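Local structure of Pre-mRNA-processing-splicing factor 8 (Cryptococcus neoformans var. grubii serotype A, 6MX6) at residues 52-57 / 63-68; 69-74 / 104-109. The protein contains, as part of its sequence, the Prp8 intein described here, which probably excises itself by protein splicing and joins the flanking host segments. One frame throughout, in Å; residues are numbered along the deposited sequence.

Contact 1 (52-57 / 63-68); sequences YRIKTH and LVCTHN
Tyr52 and Cys65 share two backbone hydrogen bonds, Tyr52 N to Cys65 O at 2.8 Å and Cys65 N to Tyr52 O at 2.9 Å. Two residues along, Ile54 and Leu63 repeat the pattern: Ile54 N reaches Leu63 O at 2.8 Å, and the return bond from Leu63 N to Ile54 O is slightly longer. Arg53 and Val64, a non-hydrogen-bonded pair between these two, turn their backbone polar groups outward, where Arg53 bonds to Glu146 and Val64 to Gln7. Tyr52 O takes a further contact from the CA-H of Val64, at 3.2 Å from Val64 CA.

On the face that carries Arg53 and Val64, one methyl of Val64 lies over a face of the guanidinium, offset toward its rim, with Val64 CG2 3.7 Å from Arg53 NH1. A bend at chi3 (-60°) in an otherwise extended chain brings the group back over that methyl. NH1 forms a salt bridge with Asp62, in the hairpin turn just before Leu63, and NH2 with Glu148, outside the hairpin; two carboxylates should restrict its rotation. On the other face, Ile54 CD1 sits 4.2 Å from Cys65 SG and also touches a Leu63 methyl. Tyr52 passes its CE1 obliquely by His67, 3.7 Å from His67 CB.

Just past the strand, Thr66 OG1 donates to Asn68 OD1 at 2.9 Å and is also hydrogen-bonded to Cys5 N, so two partners hold this hydroxyl beside Cys5, probably the first residue of the intein. The pairing of 52-56 with 63-65, crossing at 162°, is an antiparallel beta hairpin of the Hint fold, and the Thr66-to-His69 sequence running out of it is consistent with the TxxH motif of intein block B.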
ATOM      1  N   TYR A  52      -0.293   9.465  -6.937  1.00 13.47           N
ATOM      2  CA  TYR A  52      -0.608  10.156  -5.698  1.00 12.84           C
ATOM      3  C   TYR A  52       0.466   9.837  -4.674  1.00 16.66           C
ATOM      4  O   TYR A  52       0.843   8.672  -4.518  1.00 14.76           O
ATOM      5  CB  TYR A  52      -1.971   9.730  -5.159  1.00 14.29           C
ATOM      6  CG  TYR A  52      -3.082  10.419  -5.891  1.00 15.01           C
ATOM      7  CD1 TYR A  52      -3.558   9.921  -7.096  1.00 19.35           C
ATOM      8  CD2 TYR A  52      -3.618  11.590  -5.404  1.00 17.81           C
ATOM      9  CE1 TYR A  52      -4.567  10.572  -7.782  1.00 19.82           C
ATOM     10  CE2 TYR A  52      -4.624  12.248  -6.076  1.00 18.20           C
ATOM     11  CZ  TYR A  52      -5.098  11.735  -7.259  1.00 18.23           C
ATOM     12  OH  TYR A  52      -6.098  12.407  -7.911  1.00 29.71           O
ATOM     13  N   ARG A  53       0.944  10.872  -3.986  1.00 14.43           N
ATOM     14  CA  ARG A  53       1.906  10.730  -2.898  1.00 12.61           C
ATOM     15  C   ARG A  53       1.168  10.861  -1.572  1.00 16.28           C
ATOM     16  O   ARG A  53       0.497  11.873  -1.326  1.00 14.08           O
ATOM     17  CB  ARG A  53       3.012  11.784  -3.006  1.00 13.94           C
ATOM     18  CG  ARG A  53       4.036  11.717  -1.860  1.00 16.18           C
ATOM     19  CD  ARG A  53       5.181  12.699  -2.051  1.00 19.17           C
ATOM     20  NE  ARG A  53       5.884  12.408  -3.295  1.00 19.16           N
ATOM     21  CZ  ARG A  53       6.899  11.559  -3.397  1.00 21.90           C
ATOM     22  NH1 ARG A  53       7.371  10.946  -2.314  1.00 17.68           N
ATOM     23  NH2 ARG A  53       7.457  11.331  -4.585  1.00 24.61           N
ATOM     24  N   ILE A  54       1.297   9.844  -0.724  1.00 16.81           N
ATOM     25  CA  ILE A  54       0.712   9.816   0.609  1.00 17.62           C
ATOM     26  C   ILE A  54       1.842   9.964   1.612  1.00 15.81           C
ATOM     27  O   ILE A  54       2.788   9.160   1.620  1.00 17.39           O
ATOM     28  CB  ILE A  54      -0.075   8.520   0.857  1.00 18.95           C
ATOM     29  CG1 ILE A  54      -1.171   8.375  -0.192  1.00 19.40           C
ATOM     30  CG2 ILE A  54      -0.675   8.530   2.270  1.00 21.56           C
ATOM     31  CD1 ILE A  54      -1.808   6.989  -0.241  1.00 23.70           C
ATOM     32  N   LYS A  55       1.746  10.999   2.450  1.00 15.17           N
ATOM     33  CA  LYS A  55       2.696  11.254   3.527  1.00 16.48           C
ATOM     34  C   LYS A  55       2.003  11.100   4.871  1.00 15.93           C
ATOM     35  O   LYS A  55       0.885  11.601   5.065  1.00 18.16           O
ATOM     36  CB  LYS A  55       3.279  12.670   3.446  1.00 17.67           C
ATOM     37  CG  LYS A  55       4.100  12.981   2.201  1.00 25.58           C
ATOM     38  CD  LYS A  55       4.611  14.412   2.273  1.00 36.58           C
ATOM     39  CE  LYS A  55       5.962  14.573   1.598  1.00 33.25           C
ATOM     40  NZ  LYS A  55       7.002  13.726   2.226  1.00 32.55           N
ATOM     41  N   THR A  56       2.703  10.460   5.808  1.00 15.00           N
ATOM     42  CA  THR A  56       2.207  10.247   7.157  1.00 17.12           C
ATOM     43  C   THR A  56       2.847  11.243   8.120  1.00 20.98           C
ATOM     44  O   THR A  56       3.907  11.811   7.852  1.00 17.78           O
ATOM     45  CB  THR A  56       2.488   8.812   7.619  1.00 19.95           C
ATOM     46  OG1 THR A  56       3.880   8.508   7.454  1.00 21.43           O
ATOM     47  CG2 THR A  56       1.648   7.811   6.798  1.00 21.94           C
ATOM     48  N   HIS A  57       2.162  11.471   9.238  1.00 16.00           N
ATOM     49  CA  HIS A  57       2.785  12.192  10.345  1.00 16.31           C
ATOM     50  C   HIS A  57       4.030  11.465  10.819  1.00 23.01           C
ATOM     51  O   HIS A  57       5.069  12.088  11.077  1.00 21.49           O
ATOM     52  CB  HIS A  57       1.798  12.332  11.506  1.00 20.92           C
ATOM     53  CG  HIS A  57       0.705  13.318  11.261  1.00 22.43           C
ATOM     54  ND1 HIS A  57       0.715  14.588  11.796  1.00 22.33           N
ATOM     55  CD2 HIS A  57      -0.441  13.217  10.548  1.00 18.88           C
ATOM     56  CE1 HIS A  57      -0.379  15.229  11.422  1.00 27.92           C
ATOM     57  NE2 HIS A  57      -1.096  14.421  10.662  1.00 23.58           N
ATOM     58  N   LEU A  63       4.190   6.697   0.648  1.00 16.10           N
ATOM     59  CA  LEU A  63       3.614   5.691  -0.243  1.00 16.31           C
ATOM     60  C   LEU A  63       3.148   6.388  -1.514  1.00 17.33           C
ATOM     61  O   LEU A  63       2.350   7.323  -1.444  1.00 16.17           O
ATOM     62  CB  LEU A  63       2.445   4.970   0.427  1.00 18.36           C
ATOM     63  CG  LEU A  63       1.745   3.908  -0.421  1.00 23.45           C
ATOM     64  CD1 LEU A  63       2.726   2.764  -0.734  1.00 19.72           C
ATOM     65  CD2 LEU A  63       0.498   3.399   0.285  1.00 25.87           C
ATOM     66  N   VAL A  64       3.628   5.945  -2.676  1.00 13.19           N
ATOM     67  CA  VAL A  64       3.287   6.614  -3.932  1.00 12.51           C
ATOM     68  C   VAL A  64       2.616   5.592  -4.838  1.00 17.55           C
ATOM     69  O   VAL A  64       3.192   4.534  -5.107  1.00 14.34           O
ATOM     70  CB  VAL A  64       4.518   7.237  -4.612  1.00 16.57           C
ATOM     71  CG1 VAL A  64       4.103   7.992  -5.852  1.00 17.04           C
ATOM     72  CG2 VAL A  64       5.255   8.175  -3.647  1.00 18.90           C
ATOM     73  N   CYS A  65       1.403   5.896  -5.298  1.00 17.43           N
ATOM     74  CA  CYS A  65       0.604   4.862  -5.950  1.00 17.97           C
ATOM     75  C   CYS A  65      -0.438   5.453  -6.895  1.00 20.00           C
ATOM     76  O   CYS A  65      -0.713   6.651  -6.892  1.00 14.80           O
ATOM     77  CB  CYS A  65      -0.042   3.970  -4.899  1.00 17.40           C
ATOM     78  SG  CYS A  65      -1.189   4.864  -3.837  1.00 27.76           S
ATOM     79  N   THR A  66      -1.033   4.587  -7.713  1.00 15.82           N
ATOM     80  CA  THR A  66      -1.982   5.058  -8.714  1.00 16.59           C
ATOM     81  C   THR A  66      -3.314   5.451  -8.084  1.00 17.07           C
ATOM     82  O   THR A  66      -3.649   5.062  -6.960  1.00 17.29           O
ATOM     83  CB  THR A  66      -2.259   3.988  -9.778  1.00 19.04           C
ATOM     84  OG1 THR A  66      -2.696   2.791  -9.124  1.00 19.26           O
ATOM     85  CG2 THR A  66      -1.024   3.719 -10.600  1.00 20.28           C
ATOM     86  N   HIS A  67      -4.103   6.200  -8.863  1.00 19.46           N
ATOM     87  CA  HIS A  67      -5.393   6.679  -8.382  1.00 16.78           C
ATOM     88  C   HIS A  67      -6.353   5.534  -8.076  1.00 20.82           C
ATOM     89  O   HIS A  67      -7.231   5.679  -7.222  1.00 23.52           O
ATOM     90  CB  HIS A  67      -6.020   7.624  -9.411  1.00 25.02           C
ATOM     91  CG  HIS A  67      -6.396   6.951 -10.695  1.00 27.23           C
ATOM     92  ND1 HIS A  67      -7.692   6.581 -10.987  1.00 33.95           N
ATOM     93  CD2 HIS A  67      -5.647   6.571 -11.757  1.00 28.21           C
ATOM     94  CE1 HIS A  67      -7.725   6.004 -12.175  1.00 31.97           C
ATOM     95  NE2 HIS A  67      -6.497   5.985 -12.664  1.00 33.27           N
ATOM     96  N   ASN A  68      -6.217   4.398  -8.751  1.00 21.97           N
ATOM     97  CA  ASN A  68      -7.121   3.282  -8.495  1.00 23.55           C
ATOM     98  C   ASN A  68      -6.546   2.274  -7.512  1.00 30.15           C
ATOM     99  O   ASN A  68      -7.180   1.246  -7.251  1.00 25.42           O
ATOM    100  CB  ASN A  68      -7.496   2.569  -9.808  1.00 26.63           C
ATOM    101  CG  ASN A  68      -6.292   2.082 -10.576  1.00 35.55           C
ATOM    102  OD1 ASN A  68      -5.212   2.656 -10.492  1.00 32.11           O
ATOM    103  ND2 ASN A  68      -6.475   1.017 -11.346  1.00 47.13           N
TER

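Contact 2 (69-74 / 104-109); sequences HILSMY and DDFVRL
A Met-aromatic contact between Met73 and Phe106 joins the short helix 103-108 to strand 70-76. The sulfur approaches the ring obliquely: Met73 SD is 4.6 Å from the centroid of the Phe106 ring, 37° off the ring normal, and 4.0 Å from Phe106 CD1. A bend at chi3 (69°) turns the terminal methyl toward the neighbouring ring carbon, with Met73 CE 4.1 Å from Phe106 CE1. Leu71, two residues earlier on the same side of the strand, adds a looser touch, its CD1 4.5 Å from Phe106 CG. No hydrogen bond crosses between the segments; with all three side chains buried, the join is wholly apolar. Phe106 holds CG anti to its own nitrogen (chi1 -177°), which carries the ring off the helix toward the strand.

Within the Hint fold this helix directly follows strand 96-102, the neighbour of 70-76 in the sheet, and Phe106 also touches Ile142 of strand 139-147, as Met73 does. At the strand's beginning His69 ND1 is hydrogen-bonded to Cys5 N, as expected for the block B histidine of an intein.

Polar groups of the helix are met locally or by nearby residues. Asp105 N bonds to Thr102 OG1, and Phe106 O receives Gln114 NE2. Arg108 NH2 makes a weak, bent salt bridge to Asp105 OD1 at 3.2 Å, while its guanidinium lies with one face over Asp104 O. The helical turn is held by the bond from Arg108 N to Asp104 O, 3.1 Å long.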
ATOM      1  N   HIS A  69      -5.369   2.545  -6.961  1.00 22.45           N
ATOM      2  CA  HIS A  69      -4.795   1.644  -5.977  1.00 23.15           C
ATOM      3  C   HIS A  69      -5.682   1.580  -4.740  1.00 21.92           C
ATOM      4  O   HIS A  69      -6.291   2.572  -4.339  1.00 22.51           O
ATOM      5  CB  HIS A  69      -3.396   2.105  -5.606  1.00 18.52           C
ATOM      6  CG  HIS A  69      -2.688   1.173  -4.686  1.00 22.25           C
ATOM      7  ND1 HIS A  69      -2.227  -0.061  -5.087  1.00 24.21           N
ATOM      8  CD2 HIS A  69      -2.376   1.285  -3.373  1.00 24.80           C
ATOM      9  CE1 HIS A  69      -1.656  -0.667  -4.063  1.00 25.56           C
ATOM     10  NE2 HIS A  69      -1.727   0.133  -3.013  1.00 24.34           N
ATOM     11  N   ILE A  70      -5.780   0.395  -4.148  1.00 18.40           N
ATOM     12  CA  ILE A  70      -6.638   0.174  -2.988  1.00 24.00           C
ATOM     13  C   ILE A  70      -5.785   0.291  -1.734  1.00 19.98           C
ATOM     14  O   ILE A  70      -4.778  -0.405  -1.599  1.00 22.33           O
ATOM     15  CB  ILE A  70      -7.320  -1.201  -3.052  1.00 31.13           C
ATOM     16  CG1 ILE A  70      -8.216  -1.296  -4.289  1.00 34.35           C
ATOM     17  CG2 ILE A  70      -8.113  -1.454  -1.779  1.00 28.60           C
ATOM     18  CD1 ILE A  70      -8.669  -2.709  -4.592  1.00 39.57           C
ATOM     19  N   LEU A  71      -6.186   1.168  -0.819  1.00 19.71           N
ATOM     20  CA  LEU A  71      -5.564   1.279   0.496  1.00 18.99           C
ATOM     21  C   LEU A  71      -6.299   0.383   1.487  1.00 20.78           C
ATOM     22  O   LEU A  71      -7.531   0.426   1.579  1.00 29.40           O
ATOM     23  CB  LEU A  71      -5.606   2.728   0.982  1.00 21.82           C
ATOM     24  CG  LEU A  71      -5.086   3.780   0.007  1.00 23.30           C
ATOM     25  CD1 LEU A  71      -5.375   5.184   0.533  1.00 26.62           C
ATOM     26  CD2 LEU A  71      -3.594   3.588  -0.233  1.00 20.49           C
ATOM     27  N   SER A  72      -5.541  -0.426   2.218  1.00 23.38           N
ATOM     28  CA  SER A  72      -6.083  -1.202   3.324  1.00 24.81           C
ATOM     29  C   SER A  72      -5.893  -0.391   4.596  1.00 25.81           C
ATOM     30  O   SER A  72      -4.765  -0.063   4.962  1.00 25.02           O
ATOM     31  CB  SER A  72      -5.393  -2.561   3.433  1.00 27.23           C
ATOM     32  OG  SER A  72      -5.804  -3.417   2.384  1.00 41.55           O
ATOM     33  N   MET A  73      -6.994  -0.058   5.259  1.00 23.52           N
ATOM     34  CA  MET A  73      -6.998   0.901   6.340  1.00 23.19           C
ATOM     35  C   MET A  73      -7.783   0.349   7.519  1.00 27.67           C
ATOM     36  O   MET A  73      -8.466  -0.680   7.427  1.00 24.81           O
ATOM     37  CB  MET A  73      -7.601   2.240   5.884  1.00 24.46           C
ATOM     38  CG  MET A  73      -7.292   2.593   4.444  1.00 28.90           C
ATOM     39  SD  MET A  73      -7.514   4.347   4.076  1.00 26.98           S
ATOM     40  CE  MET A  73      -6.169   5.058   5.019  1.00 25.27           C
ATOM     41  N   TYR A  74      -7.649   1.050   8.638  1.00 28.38           N
ATOM     42  CA  TYR A  74      -8.503   0.893   9.803  1.00 27.76           C
ATOM     43  C   TYR A  74      -9.307   2.173   9.969  1.00 31.22           C
ATOM     44  O   TYR A  74      -8.751   3.271   9.884  1.00 32.00           O
ATOM     45  CB  TYR A  74      -7.678   0.625  11.065  1.00 26.84           C
ATOM     46  CG  TYR A  74      -7.379  -0.832  11.316  1.00 28.56           C
ATOM     47  CD1 TYR A  74      -8.359  -1.690  11.796  1.00 39.46           C
ATOM     48  CD2 TYR A  74      -6.115  -1.349  11.075  1.00 33.71           C
ATOM     49  CE1 TYR A  74      -8.083  -3.025  12.031  1.00 35.91           C
ATOM     50  CE2 TYR A  74      -5.832  -2.679  11.302  1.00 35.21           C
ATOM     51  CZ  TYR A  74      -6.818  -3.512  11.779  1.00 37.79           C
ATOM     52  OH  TYR A  74      -6.534  -4.839  12.006  1.00 46.79           O
ATOM     53  N   ASP A 104      -8.749   7.099  -5.169  1.00 17.30           N
ATOM     54  CA  ASP A 104      -9.674   8.093  -5.730  1.00 20.93           C
ATOM     55  C   ASP A 104     -10.769   8.462  -4.729  1.00 28.30           C
ATOM     56  O   ASP A 104     -11.041   9.651  -4.471  1.00 27.97           O
ATOM     57  CB  ASP A 104     -10.305   7.553  -7.014  1.00 28.68           C
ATOM     58  CG  ASP A 104      -9.544   7.948  -8.261  1.00 44.92           C
ATOM     59  OD1 ASP A 104      -8.779   8.943  -8.218  1.00 38.69           O
ATOM     60  OD2 ASP A 104      -9.716   7.255  -9.290  1.00 36.49           O
ATOM     61  N   ASP A 105     -11.397   7.437  -4.144  1.00 24.98           N
ATOM     62  CA  ASP A 105     -12.502   7.656  -3.221  1.00 22.07           C
ATOM     63  C   ASP A 105     -12.024   8.315  -1.940  1.00 25.95           C
ATOM     64  O   ASP A 105     -12.715   9.177  -1.384  1.00 27.77           O
ATOM     65  CB  ASP A 105     -13.199   6.331  -2.912  1.00 32.17           C
ATOM     66  CG  ASP A 105     -14.025   5.811  -4.085  1.00 42.87           C
ATOM     67  OD1 ASP A 105     -14.477   6.628  -4.915  1.00 35.19           O
ATOM     68  OD2 ASP A 105     -14.241   4.582  -4.163  1.00 39.55           O
ATOM     69  N   PHE A 106     -10.844   7.922  -1.454  1.00 21.61           N
ATOM     70  CA  PHE A 106     -10.303   8.519  -0.240  1.00 20.80           C
ATOM     71  C   PHE A 106      -9.962   9.986  -0.456  1.00 20.59           C
ATOM     72  O   PHE A 106     -10.282  10.840   0.376  1.00 21.77           O
ATOM     73  CB  PHE A 106      -9.069   7.744   0.212  1.00 21.44           C
ATOM     74  CG  PHE A 106      -8.488   8.246   1.496  1.00 24.62           C
ATOM     75  CD1 PHE A 106      -9.022   7.848   2.711  1.00 27.00           C
ATOM     76  CD2 PHE A 106      -7.412   9.118   1.489  1.00 23.40           C
ATOM     77  CE1 PHE A 106      -8.485   8.299   3.898  1.00 25.35           C
ATOM     78  CE2 PHE A 106      -6.880   9.581   2.675  1.00 31.51           C
ATOM     79  CZ  PHE A 106      -7.420   9.170   3.879  1.00 26.16           C
ATOM     80  N   VAL A 107      -9.313  10.288  -1.584  1.00 20.06           N
ATOM     81  CA  VAL A 107      -8.955  11.660  -1.928  1.00 20.40           C
ATOM     82  C   VAL A 107     -10.192  12.546  -1.938  1.00 27.23           C
ATOM     83  O   VAL A 107     -10.150  13.706  -1.500  1.00 23.44           O
ATOM     84  CB  VAL A 107      -8.236  11.680  -3.293  1.00 25.28           C
ATOM     85  CG1 VAL A 107      -8.403  13.025  -3.986  1.00 24.13           C
ATOM     86  CG2 VAL A 107      -6.774  11.341  -3.128  1.00 22.71           C
ATOM     87  N   ARG A 108     -11.313  12.017  -2.430  1.00 23.19           N
ATOM     88  CA  ARG A 108     -12.488  12.878  -2.527  1.00 28.24           C
ATOM     89  C   ARG A 108     -13.258  13.034  -1.218  1.00 27.06           C
ATOM     90  O   ARG A 108     -14.142  13.895  -1.145  1.00 23.85           O
ATOM     91  CB  ARG A 108     -13.411  12.360  -3.629  1.00 27.64           C
ATOM     92  CG  ARG A 108     -12.805  12.555  -5.005  1.00 35.03           C
ATOM     93  CD  ARG A 108     -13.813  12.328  -6.101  1.00 33.39           C
ATOM     94  NE  ARG A 108     -14.128  10.913  -6.240  1.00 38.07           N
ATOM     95  CZ  ARG A 108     -13.614  10.125  -7.177  1.00 49.54           C
ATOM     96  NH1 ARG A 108     -12.755  10.618  -8.061  1.00 45.18           N
ATOM     97  NH2 ARG A 108     -13.962   8.844  -7.231  1.00 40.60           N
ATOM     98  N   LEU A 109     -12.940  12.258  -0.181  1.00 22.81           N
ATOM     99  CA  LEU A 109     -13.630  12.396   1.094  1.00 23.06           C
ATOM    100  C   LEU A 109     -13.288  13.730   1.757  1.00 22.81           C
ATOM    101  O   LEU A 109     -12.184  14.253   1.591  1.00 25.26           O
ATOM    102  CB  LEU A 109     -13.255  11.253   2.032  1.00 21.36           C
ATOM    103  CG  LEU A 109     -13.859   9.883   1.734  1.00 27.54           C
ATOM    104  CD1 LEU A 109     -13.152   8.812   2.565  1.00 28.88           C
ATOM    105  CD2 LEU A 109     -15.351   9.892   2.016  1.00 27.33           C
TER

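Overall arrangement
Contact 1 and contact 2 follow one another along the chain, their centres about 10 Å apart, and they meet in a common sheet region. A polar link joins them where His67 ND1 lies 2.7 Å from Asp104 OD2, probably a hydrogen bond between the turn after the hairpin and the helix. Apolar contacts continue the join: Ile54 CD1 is 3.8 Å from Leu71 CD2, and Tyr52 CE2 is 3.8 Å from Val107 CG2. Thr66 OG1, from 63-68, and His69 ND1, from 69-74, both hydrogen-bond to Cys5 N, so the connection between the two contacts lies at the probable N-terminal splicing site.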